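EDD domain protein, DegV family (Ruminococcus gnavus, PDB 3JR7) is of unknown function but probably binds lipids such as fatty acids. Local coordinates at residues Pro83-Tyr88 / Tyr112-Leu117. Numbering follows the deposited sequence.
Sequences PSPERY and YNSAVL
Pro83 and Pro85, at the start of helix 85-92, meet helix 111-126 at Ser114, on the alpha/beta domain built around parallel strands 22-27, 98-103 and 130-135. Ser84 between them is the N-cap of helix 85-92, and the cap itself is a bond from Arg87 N to Ser84 OG of 3.1 Å. Between the segments, Ser114 OG donates to Pro83 O at 2.7 Å. The hydroxyl reaches the loop because OG stands anti to its own backbone N (chi1 -176°). It approaches from above the carbonyl plane, 37° out of it. Pro85 lies against the same hydroxyl, its CD 3.3 Å from Ser114 OG. Tyr88 fills the inner side, where Val45 and Val101 also touch it. Its OH bonds to Ser111 OG, which fixes the far end of the ring, and Ser114 OG sits at the ring edge. The ring lies flat over Ala115 in a CH-pi contact: Ala115 CB sits 3.7 Å from the Tyr88 ring centroid, only 5° off the normal. An alanine in place of Tyr88 would probably leave Ser111 OG without this partner and open a gap beside Ala115. One helical turn on from Ser114, Leu117 lies beside the proline ring, pointing the same way, with Leu117 CD2 3.7 Å from Pro85 CG.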
loop_
_atom_site.group_PDB
_atom_site.type_symbol
_atom_site.label_atom_id
_atom_site.label_comp_id
_atom_site.label_asym_id
_atom_site.label_seq_id
_atom_site.Cartn_x
_atom_site.Cartn_y
_atom_site.Cartn_z
ATOM N N PRO A 83 -12.885 -2.745 4.496
ATOM C CA PRO A 83 -13.714 -3.954 4.430
ATOM C C PRO A 83 -14.311 -4.241 5.786
ATOM O O PRO A 83 -13.767 -3.761 6.783
ATOM C CB PRO A 83 -12.695 -5.052 4.105
ATOM C CG PRO A 83 -11.502 -4.337 3.607
ATOM C CD PRO A 83 -11.458 -3.071 4.374
ATOM N N SER A 84 -15.408 -4.995 5.823
ATOM C CA SER A 84 -16.067 -5.320 7.061
ATOM C C SER A 84 -15.381 -6.497 7.746
ATOM O O SER A 84 -14.750 -7.321 7.102
ATOM C CB SER A 84 -17.515 -5.709 6.794
ATOM O OG SER A 84 -17.537 -6.959 6.165
ATOM N N PRO A 85 -15.583 -6.626 9.056
ATOM C CA PRO A 85 -14.985 -7.767 9.751
ATOM C C PRO A 85 -15.494 -9.084 9.187
ATOM O O PRO A 85 -14.757 -10.067 9.172
ATOM C CB PRO A 85 -15.437 -7.579 11.193
ATOM C CG PRO A 85 -15.596 -6.049 11.300
ATOM C CD PRO A 85 -16.122 -5.624 9.985
ATOM N N GLU A 86 -16.731 -9.090 8.694
ATOM C CA GLU A 86 -17.338 -10.317 8.228
ATOM C C GLU A 86 -16.691 -10.772 6.946
ATOM O O GLU A 86 -16.495 -11.962 6.757
ATOM C CB GLU A 86 -18.845 -10.133 8.029
ATOM C CG GLU A 86 -19.577 -9.955 9.382
ATOM C CD GLU A 86 -19.379 -8.554 10.035
ATOM O OE1 GLU A 86 -19.098 -7.560 9.305
ATOM O OE2 GLU A 86 -19.570 -8.461 11.287
ATOM N N ARG A 87 -16.356 -9.825 6.067
ATOM C CA ARG A 87 -15.633 -10.178 4.874
ATOM C C ARG A 87 -14.253 -10.753 5.196
ATOM O O ARG A 87 -13.787 -11.657 4.517
ATOM C CB ARG A 87 -15.436 -8.985 3.960
ATOM C CG ARG A 87 -15.626 -9.331 2.497
ATOM C CD ARG A 87 -16.975 -8.763 1.981
ATOM N NE ARG A 87 -17.139 -7.436 2.584
ATOM C CZ ARG A 87 -16.346 -6.374 2.346
ATOM N NH1 ARG A 87 -15.331 -6.441 1.444
ATOM N NH2 ARG A 87 -16.590 -5.240 3.022
ATOM N N TYR A 88 -13.568 -10.189 6.182
ATOM C CA TYR A 88 -12.255 -10.719 6.536
ATOM C C TYR A 88 -12.406 -12.128 7.093
ATOM O O TYR A 88 -11.672 -13.056 6.713
ATOM C CB TYR A 88 -11.563 -9.810 7.527
ATOM C CG TYR A 88 -10.778 -8.671 6.913
ATOM C CD1 TYR A 88 -9.602 -8.925 6.195
ATOM C CD2 TYR A 88 -11.132 -7.332 7.157
ATOM C CE1 TYR A 88 -8.874 -7.922 5.678
ATOM C CE2 TYR A 88 -10.349 -6.294 6.672
ATOM C CZ TYR A 88 -9.236 -6.618 5.918
ATOM O OH TYR A 88 -8.446 -5.631 5.424
ATOM N N TYR A 112 -7.142 -2.409 9.244
ATOM C CA TYR A 112 -6.429 -3.173 10.286
ATOM C C TYR A 112 -7.387 -3.637 11.405
ATOM O O TYR A 112 -7.506 -4.816 11.686
ATOM C CB TYR A 112 -5.304 -2.378 10.936
ATOM C CG TYR A 112 -4.593 -3.171 12.025
ATOM C CD1 TYR A 112 -3.751 -4.244 11.703
ATOM C CD2 TYR A 112 -4.755 -2.854 13.353
ATOM C CE1 TYR A 112 -3.119 -4.999 12.699
ATOM C CE2 TYR A 112 -4.117 -3.611 14.369
ATOM C CZ TYR A 112 -3.324 -4.674 14.030
ATOM O OH TYR A 112 -2.708 -5.402 15.025
ATOM N N ASN A 113 -8.061 -2.701 12.038
ATOM C CA ASN A 113 -8.993 -3.080 13.125
ATOM C C ASN A 113 -10.098 -4.077 12.717
ATOM O O ASN A 113 -10.491 -5.010 13.477
ATOM C CB ASN A 113 -9.582 -1.816 13.722
ATOM C CG ASN A 113 -8.597 -1.080 14.596
ATOM O OD1 ASN A 113 -7.539 -1.604 14.971
ATOM N ND2 ASN A 113 -8.949 0.143 14.946
ATOM N N SER A 114 -10.584 -3.895 11.498
ATOM C CA SER A 114 -11.553 -4.778 10.924
ATOM C C SER A 114 -11.049 -6.209 10.743
ATOM O O SER A 114 -11.751 -7.159 11.102
ATOM C CB SER A 114 -12.006 -4.212 9.618
ATOM O OG SER A 114 -12.997 -4.993 9.092
ATOM N N ALA A 115 -9.835 -6.331 10.210
ATOM C CA ALA A 115 -9.158 -7.600 10.038
ATOM C C ALA A 115 -8.966 -8.327 11.387
ATOM O O ALA A 115 -9.178 -9.531 11.477
ATOM C CB ALA A 115 -7.800 -7.398 9.350
ATOM N N VAL A 116 -8.589 -7.569 12.423
ATOM C CA VAL A 116 -8.431 -8.098 13.777
ATOM C C VAL A 116 -9.765 -8.596 14.361
ATOM O O VAL A 116 -9.859 -9.701 14.931
ATOM C CB VAL A 116 -7.724 -7.061 14.704
ATOM C CG1 VAL A 116 -7.761 -7.515 16.256
ATOM C CG2 VAL A 116 -6.279 -6.840 14.245
ATOM N N LEU A 117 -10.811 -7.804 14.204
ATOM C CA LEU A 117 -12.131 -8.182 14.684
ATOM C C LEU A 117 -12.608 -9.416 13.890
ATOM O O LEU A 117 -13.239 -10.326 14.444
ATOM C CB LEU A 117 -13.087 -6.971 14.524
ATOM C CG LEU A 117 -14.389 -6.961 15.256
ATOM C CD1 LEU A 117 -14.118 -7.153 16.786
ATOM C CD2 LEU A 117 -15.093 -5.604 14.961
#